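Local coordinates for amidohydrolase (Thermotoga maritima, PDB 3OOQ), which is probably a metal-dependent hydrolase of the amidohydrolase family, possibly acting as an allantoinase, at residues T18-N30 and K35-I47. Sequence-based numbering, arbitrary orientation.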
ATOM      1  N   THR F  18      54.933  -7.833 -20.983  1.00 23.48           N
ATOM      2  CA  THR F  18      55.342  -6.657 -21.732  1.00 23.82           C
ATOM      3  C   THR F  18      56.526  -6.960 -22.650  1.00 24.94           C
ATOM      4  O   THR F  18      57.028  -6.074 -23.339  1.00 26.21           O
ATOM      5  CB  THR F  18      55.672  -5.521 -20.786  1.00 23.76           C
ATOM      6  OG1 THR F  18      56.613  -5.994 -19.812  1.00 21.66           O
ATOM      7  CG2 THR F  18      54.370  -5.036 -20.058  1.00 21.32           C
ATOM      8  N   SER F  19      56.973  -8.209 -22.637  1.00 24.29           N
ATOM      9  CA  SER F  19      57.931  -8.724 -23.612  1.00 24.18           C
ATOM     10  C   SER F  19      57.692 -10.228 -23.706  1.00 24.33           C
ATOM     11  O   SER F  19      56.958 -10.796 -22.887  1.00 23.43           O
ATOM     12  CB  SER F  19      59.384  -8.401 -23.233  1.00 23.79           C
ATOM     13  OG  SER F  19      59.726  -8.915 -21.964  1.00 22.47           O
ATOM     14  N   ARG F  20      58.270 -10.849 -24.728  1.00 25.64           N
ATOM     15  CA  ARG F  20      58.005 -12.249 -25.044  1.00 27.05           C
ATOM     16  C   ARG F  20      58.479 -13.224 -23.970  1.00 26.41           C
ATOM     17  O   ARG F  20      59.489 -12.973 -23.315  1.00 26.25           O
ATOM     18  CB  ARG F  20      58.586 -12.609 -26.417  1.00 29.59           C
ATOM     19  CG  ARG F  20      57.509 -12.606 -27.488  1.00 59.85           C
ATOM     20  CD  ARG F  20      58.005 -12.110 -28.825  1.00 34.24           C
ATOM     21  NE  ARG F  20      56.916 -11.472 -29.583  1.00 60.82           N
ATOM     22  CZ  ARG F  20      56.320 -11.987 -30.661  1.00 36.81           C
ATOM     23  NH1 ARG F  20      55.340 -11.316 -31.258  1.00 60.74           N
ATOM     24  NH2 ARG F  20      56.704 -13.167 -31.148  1.00 61.16           N
ATOM     25  N   PRO F  21      57.753 -14.347 -23.802  1.00 25.63           N
ATOM     26  CA  PRO F  21      58.133 -15.334 -22.796  1.00 26.11           C
ATOM     27  C   PRO F  21      59.493 -15.977 -23.079  1.00 27.58           C
ATOM     28  O   PRO F  21      59.973 -15.949 -24.215  1.00 28.72           O
ATOM     29  CB  PRO F  21      57.003 -16.382 -22.866  1.00 25.73           C
ATOM     30  CG  PRO F  21      56.354 -16.179 -24.207  1.00 26.01           C
ATOM     31  CD  PRO F  21      56.551 -14.747 -24.566  1.00 25.35           C
ATOM     32  N   PHE F  22      60.110 -16.540 -22.052  1.00 27.75           N
ATOM     33  CA  PHE F  22      61.415 -17.187 -22.188  1.00 28.91           C
ATOM     34  C   PHE F  22      61.539 -18.135 -21.020  1.00 30.30           C
ATOM     35  O   PHE F  22      60.859 -17.956 -20.001  1.00 30.54           O
ATOM     36  CB  PHE F  22      62.554 -16.159 -22.120  1.00 28.40           C
ATOM     37  CG  PHE F  22      62.574 -15.368 -20.838  1.00 29.35           C
ATOM     38  CD1 PHE F  22      61.716 -14.287 -20.659  1.00 27.52           C
ATOM     39  CD2 PHE F  22      63.423 -15.731 -19.801  1.00 28.33           C
ATOM     40  CE1 PHE F  22      61.712 -13.573 -19.461  1.00 29.09           C
ATOM     41  CE2 PHE F  22      63.441 -15.026 -18.602  1.00 28.97           C
ATOM     42  CZ  PHE F  22      62.594 -13.943 -18.427  1.00 27.90           C
ATOM     43  N   LYS F  23      62.402 -19.135 -21.170  1.00 30.84           N
ATOM     44  CA  LYS F  23      62.783 -20.002 -20.078  1.00 31.69           C
ATOM     45  C   LYS F  23      63.836 -19.278 -19.247  1.00 30.49           C
ATOM     46  O   LYS F  23      64.843 -18.809 -19.780  1.00 31.20           O
ATOM     47  CB  LYS F  23      63.326 -21.326 -20.632  1.00 34.15           C
ATOM     48  CG  LYS F  23      63.071 -22.532 -19.732  1.00 47.91           C
ATOM     49  CD  LYS F  23      62.950 -23.845 -20.529  1.00 37.14           C
ATOM     50  CE  LYS F  23      61.568 -24.026 -21.179  1.00 47.92           C
ATOM     51  NZ  LYS F  23      61.413 -25.384 -21.809  1.00 38.33           N
ATOM     52  N   GLY F  24      63.603 -19.150 -17.945  1.00 28.67           N
ATOM     53  CA  GLY F  24      64.517 -18.366 -17.128  1.00 27.55           C
ATOM     54  C   GLY F  24      64.068 -18.134 -15.709  1.00 27.22           C
ATOM     55  O   GLY F  24      63.202 -18.840 -15.191  1.00 26.65           O
ATOM     56  N   ASP F  25      64.650 -17.112 -15.094  1.00 27.55           N
ATOM     57  CA  ASP F  25      64.589 -16.929 -13.651  1.00 28.02           C
ATOM     58  C   ASP F  25      64.039 -15.562 -13.275  1.00 28.00           C
ATOM     59  O   ASP F  25      64.099 -14.594 -14.062  1.00 28.01           O
ATOM     60  CB  ASP F  25      65.985 -17.074 -13.023  1.00 28.87           C
ATOM     61  CG  ASP F  25      66.733 -18.316 -13.494  1.00 33.66           C
ATOM     62  OD1 ASP F  25      66.109 -19.377 -13.698  1.00 29.68           O
ATOM     63  OD2 ASP F  25      67.973 -18.231 -13.652  1.00 30.36           O
ATOM     64  N   VAL F  26      63.519 -15.486 -12.053  1.00 27.27           N
ATOM     65  CA  VAL F  26      63.028 -14.237 -11.510  1.00 26.83           C
ATOM     66  C   VAL F  26      63.498 -14.170 -10.062  1.00 26.66           C
ATOM     67  O   VAL F  26      63.255 -15.086  -9.281  1.00 26.21           O
ATOM     68  CB  VAL F  26      61.468 -14.146 -11.614  1.00 26.53           C
ATOM     69  CG1 VAL F  26      60.929 -12.921 -10.892  1.00 27.05           C
ATOM     70  CG2 VAL F  26      61.013 -14.168 -13.075  1.00 27.11           C
ATOM     71  N   LEU F  27      64.168 -13.080  -9.718  1.00 27.18           N
ATOM     72  CA  LEU F  27      64.657 -12.849  -8.357  1.00 27.54           C
ATOM     73  C   LEU F  27      63.809 -11.781  -7.700  1.00 27.74           C
ATOM     74  O   LEU F  27      63.577 -10.704  -8.279  1.00 27.44           O
ATOM     75  CB  LEU F  27      66.128 -12.403  -8.362  1.00 27.90           C
ATOM     76  CG  LEU F  27      66.778 -11.977  -7.036  1.00 26.28           C
ATOM     77  CD1 LEU F  27      66.905 -13.140  -6.068  1.00 28.82           C
ATOM     78  CD2 LEU F  27      68.161 -11.346  -7.269  1.00 28.73           C
ATOM     79  N   VAL F  28      63.370 -12.087  -6.484  1.00 27.72           N
ATOM     80  CA  VAL F  28      62.485 -11.239  -5.721  1.00 28.17           C
ATOM     81  C   VAL F  28      63.203 -10.865  -4.443  1.00 29.35           C
ATOM     82  O   VAL F  28      63.820 -11.731  -3.797  1.00 29.53           O
ATOM     83  CB  VAL F  28      61.173 -12.010  -5.364  1.00 28.08           C
ATOM     84  CG1 VAL F  28      60.346 -11.276  -4.302  1.00 21.53           C
ATOM     85  CG2 VAL F  28      60.346 -12.264  -6.605  1.00 21.02           C
ATOM     86  N   SER F  29      63.154  -9.583  -4.096  1.00 29.56           N
ATOM     87  CA  SER F  29      63.631  -9.117  -2.792  1.00 31.13           C
ATOM     88  C   SER F  29      62.864  -7.879  -2.372  1.00 31.67           C
ATOM     89  O   SER F  29      62.425  -7.103  -3.229  1.00 31.62           O
ATOM     90  CB  SER F  29      65.142  -8.824  -2.806  1.00 31.56           C
ATOM     91  OG  SER F  29      65.429  -7.562  -3.363  1.00 50.08           O
ATOM     92  N   ASN F  30      62.711  -7.704  -1.060  1.00 32.28           N
ATOM     93  CA  ASN F  30      61.930  -6.607  -0.469  1.00 33.52           C
ATOM     94  C   ASN F  30      60.551  -6.431  -1.108  1.00 33.05           C
ATOM     95  O   ASN F  30      60.088  -5.308  -1.301  1.00 33.06           O
ATOM     96  CB  ASN F  30      62.703  -5.269  -0.479  1.00 35.50           C
ATOM     97  CG  ASN F  30      63.888  -5.245   0.491  1.00 44.80           C
ATOM     98  OD1 ASN F  30      63.901  -5.933   1.509  1.00 37.35           O
ATOM     99  ND2 ASN F  30      64.884  -4.430   0.175  1.00 37.22           N
ATOM    100  N   LYS F  35      65.277  -8.839 -10.349  1.00 27.12           N
ATOM    101  CA  LYS F  35      65.928  -9.203 -11.608  1.00 28.03           C
ATOM    102  C   LYS F  35      65.076 -10.188 -12.385  1.00 28.10           C
ATOM    103  O   LYS F  35      64.432 -11.047 -11.798  1.00 27.64           O
ATOM    104  CB  LYS F  35      67.310  -9.840 -11.365  1.00 29.22           C
ATOM    105  CG  LYS F  35      68.432  -8.879 -11.021  1.00 31.90           C
ATOM    106  CD  LYS F  35      69.767  -9.633 -10.847  1.00 32.41           C
ATOM    107  CE  LYS F  35      70.734  -8.881  -9.932  1.00 32.36           C
ATOM    108  NZ  LYS F  35      72.094  -9.484  -9.969  1.00 35.20           N
ATOM    109  N   VAL F  36      65.109 -10.069 -13.708  1.00 29.38           N
ATOM    110  CA  VAL F  36      64.387 -10.954 -14.620  1.00 30.68           C
ATOM    111  C   VAL F  36      65.309 -11.368 -15.758  1.00 32.62           C
ATOM    112  O   VAL F  36      65.902 -10.516 -16.433  1.00 33.09           O
ATOM    113  CB  VAL F  36      63.156 -10.251 -15.234  1.00 30.56           C
ATOM    114  CG1 VAL F  36      62.469 -11.145 -16.277  1.00 31.98           C
ATOM    115  CG2 VAL F  36      62.168  -9.842 -14.147  1.00 31.09           C
ATOM    116  N   GLY F  37      65.444 -12.670 -15.984  1.00 33.99           N
ATOM    117  CA  GLY F  37      66.268 -13.120 -17.100  1.00 35.46           C
ATOM    118  C   GLY F  37      66.730 -14.552 -17.086  1.00 37.10           C
ATOM    119  O   GLY F  37      66.318 -15.351 -16.240  1.00 36.42           O
ATOM    120  N   GLU F  38      67.624 -14.838 -18.031  1.00 39.61           N
ATOM    121  CA  GLU F  38      68.111 -16.177 -18.381  1.00 41.93           C
ATOM    122  C   GLU F  38      68.718 -17.020 -17.251  1.00 43.03           C
ATOM    123  O   GLU F  38      68.262 -18.153 -16.998  1.00 43.42           O
ATOM    124  CB  GLU F  38      69.161 -16.029 -19.485  1.00 43.24           C
ATOM    125  CG  GLU F  38      69.185 -17.152 -20.503  1.00 66.52           C
ATOM    126  CD  GLU F  38      68.252 -16.899 -21.672  1.00 44.24           C
ATOM    127  OE1 GLU F  38      67.218 -16.219 -21.478  1.00 66.08           O
ATOM    128  OE2 GLU F  38      68.559 -17.382 -22.781  1.00 66.29           O
ATOM    129  N   ASN F  39      69.759 -16.491 -16.608  1.00 43.24           N
ATOM    130  CA  ASN F  39      70.576 -17.275 -15.667  1.00 43.96           C
ATOM    131  C   ASN F  39      70.967 -16.491 -14.414  1.00 43.18           C
ATOM    132  O   ASN F  39      72.138 -16.153 -14.220  1.00 42.92           O
ATOM    133  CB  ASN F  39      71.854 -17.811 -16.360  1.00 45.54           C
ATOM    134  CG  ASN F  39      71.665 -19.196 -16.961  1.00 59.35           C
ATOM    135  OD1 ASN F  39      71.717 -19.375 -18.181  1.00 46.73           O
ATOM    136  ND2 ASN F  39      71.442 -20.185 -16.105  1.00 46.66           N
ATOM    137  N   ILE F  40      69.988 -16.204 -13.563  1.00 42.23           N
ATOM    138  CA  ILE F  40      70.258 -15.458 -12.336  1.00 42.01           C
ATOM    139  C   ILE F  40      70.837 -16.377 -11.258  1.00 42.51           C
ATOM    140  O   ILE F  40      70.372 -17.503 -11.087  1.00 41.83           O
ATOM    141  CB  ILE F  40      68.989 -14.732 -11.809  1.00 40.93           C
ATOM    142  CG1 ILE F  40      68.410 -13.818 -12.900  1.00 38.00           C
ATOM    143  CG2 ILE F  40      69.315 -13.936 -10.554  1.00 37.45           C
ATOM    144  CD1 ILE F  40      67.047 -13.217 -12.568  1.00 39.69           C
ATOM    145  N   GLU F  41      71.866 -15.894 -10.562  1.00 44.21           N
ATOM    146  CA  GLU F  41      72.421 -16.570  -9.375  1.00 46.05           C
ATOM    147  C   GLU F  41      72.405 -15.613  -8.194  1.00 46.77           C
ATOM    148  O   GLU F  41      72.709 -14.433  -8.346  1.00 46.33           O
ATOM    149  CB  GLU F  41      73.857 -17.069  -9.631  1.00 47.35           C
ATOM    150  CG  GLU F  41      74.041 -18.596  -9.569  1.00 67.92           C
ATOM    151  CD  GLU F  41      73.337 -19.344 -10.701  1.00 48.75           C
ATOM    152  OE1 GLU F  41      73.409 -18.879 -11.863  1.00 67.91           O
ATOM    153  OE2 GLU F  41      72.717 -20.399 -10.428  1.00 67.80           O
ATOM    154  N   ASP F  42      72.025 -16.116  -7.025  1.00 48.40           N
ATOM    155  CA  ASP F  42      72.081 -15.330  -5.791  1.00 50.23           C
ATOM    156  C   ASP F  42      72.303 -16.257  -4.606  1.00 51.48           C
ATOM    157  O   ASP F  42      71.462 -17.117  -4.316  1.00 51.45           O
ATOM    158  CB  ASP F  42      70.831 -14.457  -5.593  1.00 50.60           C
ATOM    159  CG  ASP F  42      71.024 -13.375  -4.522  1.00 60.73           C
ATOM    160  OD1 ASP F  42      71.076 -13.705  -3.314  1.00 51.49           O
ATOM    161  OD2 ASP F  42      71.113 -12.184  -4.891  1.00 51.07           O
ATOM    162  N   PRO F  43      73.443 -16.074  -3.914  1.00 52.81           N
ATOM    163  CA  PRO F  43      73.942 -17.030  -2.918  1.00 53.71           C
ATOM    164  C   PRO F  43      73.069 -17.116  -1.670  1.00 53.90           C
ATOM    165  O   PRO F  43      73.023 -18.158  -1.013  1.00 54.44           O
ATOM    166  CB  PRO F  43      75.329 -16.470  -2.561  1.00 54.00           C
ATOM    167  CG  PRO F  43      75.227 -14.995  -2.838  1.00 60.10           C
ATOM    168  CD  PRO F  43      74.304 -14.875  -4.018  1.00 53.08           C
ATOM    169  N   ASP F  44      72.380 -16.023  -1.364  1.00 53.55           N
ATOM    170  CA  ASP F  44      71.583 -15.914  -0.146  1.00 53.42           C
ATOM    171  C   ASP F  44      70.119 -16.304  -0.372  1.00 51.88           C
ATOM    172  O   ASP F  44      69.447 -16.794   0.546  1.00 51.91           O
ATOM    173  CB  ASP F  44      71.684 -14.481   0.402  1.00 54.06           C
ATOM    174  CG  ASP F  44      73.129 -14.001   0.523  1.00 66.61           C
ATOM    175  OD1 ASP F  44      73.977 -14.788   1.010  1.00 55.15           O
ATOM    176  OD2 ASP F  44      73.415 -12.843   0.130  1.00 54.63           O
ATOM    177  N   ALA F  45      69.640 -16.088  -1.599  1.00 49.97           N
ATOM    178  CA  ALA F  45      68.245 -16.344  -1.973  1.00 47.95           C
ATOM    179  C   ALA F  45      67.812 -17.798  -1.783  1.00 46.11           C
ATOM    180  O   ALA F  45      68.536 -18.719  -2.164  1.00 46.18           O
ATOM    181  CB  ALA F  45      68.006 -15.918  -3.421  1.00 47.67           C
ATOM    182  N   GLU F  46      66.632 -17.992  -1.193  1.00 44.39           N
ATOM    183  CA  GLU F  46      65.995 -19.311  -1.175  1.00 43.22           C
ATOM    184  C   GLU F  46      65.632 -19.629  -2.616  1.00 41.00           C
ATOM    185  O   GLU F  46      65.073 -18.793  -3.318  1.00 40.30           O
ATOM    186  CB  GLU F  46      64.734 -19.315  -0.304  1.00 44.06           C
ATOM    187  CG  GLU F  46      64.061 -20.685  -0.158  1.00 57.70           C
ATOM    188  CD  GLU F  46      62.543 -20.604   0.032  1.00 45.88           C
ATOM    189  OE1 GLU F  46      62.052 -19.679   0.733  1.00 57.64           O
ATOM    190  OE2 GLU F  46      61.835 -21.482  -0.521  1.00 57.71           O
ATOM    191  N   ILE F  47      65.960 -20.825  -3.076  1.00 39.79           N
ATOM    192  CA  ILE F  47      65.647 -21.129  -4.457  1.00 38.51           C
ATOM    193  C   ILE F  47      64.365 -21.955  -4.562  1.00 36.76           C
ATOM    194  O   ILE F  47      64.139 -22.884  -3.795  1.00 36.07           O
ATOM    195  CB  ILE F  47      66.869 -21.712  -5.262  1.00 39.27           C
ATOM    196  CG1 ILE F  47      66.753 -23.216  -5.487  1.00 41.90           C
ATOM    197  CG2 ILE F  47      68.218 -21.277  -4.672  1.00 41.74           C
ATOM    198  CD1 ILE F  47      66.062 -23.548  -6.820  1.00 39.47           C
TER
HETATM  199  O   HOH W   1      67.151 -20.971 -15.261  1.00 37.65           O
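With chi1 at -48°, Asp25 sets its carboxylate beside its own backbone N, anti to the carbonyl carbon, a setting that places OD2 within hydrogen-bonding distance of Ile40 N, while Leu27, CG anti to the backbone N (chi1 174°), lays its methyls against Asp42 and Ala45. Both residues lie on strand 24-29, which forms an antiparallel beta hairpin with strand 32-37 at one side of the small mixed sheet built with 7-10 and 46-49. Two hydrogen-bonded pairs, Asp25 with Gly37 and Leu27 with Lys35, flank the non-hydrogen-bonded pair Val26 with Val36; Asp25 N to Gly37 O is the shortest of the four backbone bonds at 2.7 Å.

Past the strand end, the chain folds back over the face carrying Asp25 and Leu27. Ile40 N meets the anti lone pair of Asp25 OD2 at 2.9 Å, though the bond is bent, 137° at the hydrogen. The same oxygen forms a salt bridge with Lys10, whereas OD1 takes a hydrogen bond from Asn11 N and another from a water. An alanine here would remove the carboxylate and is likely to leave Ile40 N and the Lys10 charge without this partner, freeing the returning loop to shift. Ile40 lays CG2 against Leu27 CB at 4.2 Å, and Leu27 CD1 touches Ala45 CB at 4.0 Å. Asp42 OD1 accepts from Asp44 N in an Asx turn and from Ala45 N, three residues on, in an Asx motif, the two donors coming from opposite faces of the carboxylate plane. On the opposite face of the hairpin, which carries Val26 and Val36, Val36 CG1 abuts the edge of the Phe22 ring, 3.5 Å from CZ.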